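Local coordinates for 4'-phospho-dehydrooxetanocin synthase (Bacillus megaterium, PDB 5UL3), which uses cobalamin, a [4Fe-4S] cluster and S-adenosylmethionine to catalyse the oxidative ring contraction of dAMP to an oxetane aldehyde in oxetanocin A biosynthesis, at residues A[82-87]-A[115-120]. Numbering follows the deposited sequence.
Sequences NPLLMR and LELPTV
Where the N-terminal domain runs into the cobalamin-binding Rossmann fold, the first turn of helix 83-88 meets segment 115-120 through three leucines. Leu84 on the helix touches Leu115 and Leu117. Both methyls of Leu84 lie against one methyl of Leu115. Leu84 CD2 is 3.9 Å from Leu115 CD2, and Leu84 CD1 is equally near it. The two side chains cross at about a right angle. Leu84 CD1 also reaches Leu117 CD2, at 4.1 Å. In Leu84, CG is anti to the backbone N (chi1 -175°), which places CD1 and CD2 against Leu115 CD2. The contact is small and wholly apolar, with no hydrogen bond across it.

An inverse gamma turn centred on Glu116 brings Leu115 and Leu117 to the same partner. Its bond from Leu117 N to Leu115 O is weak. At the start of helix 83-88, Asn82 is the N-cap. Its OD1 accepts from Leu85 N at 3.0 Å, nearly straight at the hydrogen, with the donor above the carbonyl plane. Leu84 N makes a second, weak bond to Asn82 OD1, so the one oxygen caps two backbone N-H groups.

Tyr62 of strand 60-64 touches Leu84 and Leu115, and its OH is hydrogen-bonded to Asn82 ND2. Leu51 of strand 49-53 touches Leu115 and Leu117, while Leu111 and His114 of helix 109-115 pack on Leu84. Beyond Pro118 the chain enters the Rossmann sheet, where strand 119-124 runs between strands 154-159 and 180-184.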
loop_
_atom_site.group_PDB
_atom_site.type_symbol
_atom_site.label_atom_id
_atom_site.label_comp_id
_atom_site.label_asym_id
_atom_site.label_seq_id
_atom_site.Cartn_x
_atom_site.Cartn_y
_atom_site.Cartn_z
ATOM N N ASN A 82 -3.653 -9.693 31.528
ATOM C CA ASN A 82 -4.456 -8.503 31.212
ATOM C C ASN A 82 -3.667 -7.226 31.514
ATOM O O ASN A 82 -3.243 -7.019 32.665
ATOM C CB ASN A 82 -5.751 -8.591 32.032
ATOM C CG ASN A 82 -6.689 -7.426 31.811
ATOM O OD1 ASN A 82 -6.292 -6.266 31.838
ATOM N ND2 ASN A 82 -7.963 -7.737 31.623
ATOM N N PRO A 83 -3.445 -6.351 30.527
ATOM C CA PRO A 83 -2.547 -5.211 30.736
ATOM C C PRO A 83 -3.179 -4.116 31.572
ATOM O O PRO A 83 -2.462 -3.368 32.247
ATOM C CB PRO A 83 -2.255 -4.730 29.304
ATOM C CG PRO A 83 -3.529 -5.059 28.548
ATOM C CD PRO A 83 -3.997 -6.391 29.156
ATOM N N LEU A 84 -4.512 -4.003 31.521
ATOM C CA LEU A 84 -5.195 -3.002 32.330
ATOM C C LEU A 84 -5.103 -3.369 33.804
ATOM O O LEU A 84 -4.790 -2.520 34.642
ATOM C CB LEU A 84 -6.660 -2.864 31.906
ATOM C CG LEU A 84 -7.443 -1.753 32.607
ATOM C CD1 LEU A 84 -8.532 -1.226 31.668
ATOM C CD2 LEU A 84 -8.121 -2.249 33.921
ATOM N N LEU A 85 -5.385 -4.628 34.131
ATOM C CA LEU A 85 -5.266 -5.045 35.527
ATOM C C LEU A 85 -3.832 -4.900 36.010
ATOM O O LEU A 85 -3.593 -4.517 37.167
ATOM C CB LEU A 85 -5.746 -6.486 35.697
ATOM C CG LEU A 85 -7.237 -6.733 35.420
ATOM C CD1 LEU A 85 -7.573 -8.225 35.490
ATOM C CD2 LEU A 85 -8.140 -5.927 36.349
ATOM N N MET A 86 -2.860 -5.189 35.132
ATOM C CA MET A 86 -1.458 -5.089 35.517
ATOM C C MET A 86 -1.055 -3.645 35.808
ATOM O O MET A 86 -0.271 -3.390 36.728
ATOM C CB MET A 86 -0.566 -5.693 34.431
ATOM C CG MET A 86 0.873 -5.849 34.859
ATOM S SD MET A 86 1.835 -6.642 33.560
ATOM C CE MET A 86 1.015 -8.234 33.473
ATOM N N ARG A 87 -1.572 -2.687 35.037
ATOM C CA ARG A 87 -1.307 -1.283 35.344
ATOM C C ARG A 87 -1.933 -0.882 36.674
ATOM O O ARG A 87 -1.347 -0.095 37.430
ATOM C CB ARG A 87 -1.834 -0.382 34.224
ATOM C CG ARG A 87 -1.072 -0.523 32.929
ATOM C CD ARG A 87 -1.492 0.548 31.904
ATOM N NE ARG A 87 -2.901 0.467 31.502
ATOM C CZ ARG A 87 -3.348 -0.223 30.449
ATOM N NH1 ARG A 87 -2.508 -0.929 29.692
ATOM N NH2 ARG A 87 -4.636 -0.205 30.162
ATOM N N LEU A 115 -11.141 1.697 34.484
ATOM C CA LEU A 115 -12.126 1.219 33.523
ATOM C C LEU A 115 -12.878 2.342 32.829
ATOM O O LEU A 115 -13.677 2.063 31.931
ATOM C CB LEU A 115 -13.136 0.293 34.201
ATOM C CG LEU A 115 -12.526 -1.019 34.680
ATOM C CD1 LEU A 115 -13.581 -1.832 35.430
ATOM C CD2 LEU A 115 -11.996 -1.780 33.467
ATOM N N GLU A 116 -12.650 3.595 33.232
ATOM C CA GLU A 116 -13.235 4.751 32.561
ATOM C C GLU A 116 -12.334 5.135 31.388
ATOM O O GLU A 116 -11.571 6.099 31.427
ATOM C CB GLU A 116 -13.420 5.900 33.548
ATOM C CG GLU A 116 -14.425 5.568 34.653
ATOM C CD GLU A 116 -14.906 6.792 35.421
ATOM O OE1 GLU A 116 -16.081 6.797 35.856
ATOM O OE2 GLU A 116 -14.118 7.746 35.589
ATOM N N LEU A 117 -12.418 4.319 30.337
ATOM C CA LEU A 117 -11.547 4.502 29.180
ATOM C C LEU A 117 -11.950 5.750 28.395
ATOM O O LEU A 117 -13.146 6.004 28.190
ATOM C CB LEU A 117 -11.605 3.270 28.268
ATOM C CG LEU A 117 -11.168 1.933 28.869
ATOM C CD1 LEU A 117 -11.150 0.867 27.777
ATOM C CD2 LEU A 117 -9.798 2.065 29.491
ATOM N N PRO A 118 -10.987 6.535 27.919
ATOM C CA PRO A 118 -11.315 7.615 26.987
ATOM C C PRO A 118 -11.758 7.032 25.658
ATOM O O PRO A 118 -11.564 5.847 25.370
ATOM C CB PRO A 118 -10.004 8.392 26.844
ATOM C CG PRO A 118 -8.951 7.378 27.115
ATOM C CD PRO A 118 -9.530 6.395 28.120
ATOM N N THR A 119 -12.393 7.874 24.863
ATOM C CA THR A 119 -12.850 7.493 23.536
ATOM C C THR A 119 -11.960 8.160 22.497
ATOM O O THR A 119 -11.666 9.356 22.596
ATOM C CB THR A 119 -14.312 7.881 23.319
ATOM O OG1 THR A 119 -15.131 7.048 24.147
ATOM C CG2 THR A 119 -14.714 7.676 21.852
ATOM N N VAL A 120 -11.529 7.371 21.514
ATOM C CA VAL A 120 -10.704 7.835 20.408
ATOM C C VAL A 120 -11.448 7.514 19.124
ATOM O O VAL A 120 -11.809 6.357 18.898
ATOM C CB VAL A 120 -9.330 7.137 20.413
ATOM C CG1 VAL A 120 -8.507 7.564 19.213
ATOM C CG2 VAL A 120 -8.585 7.415 21.732
#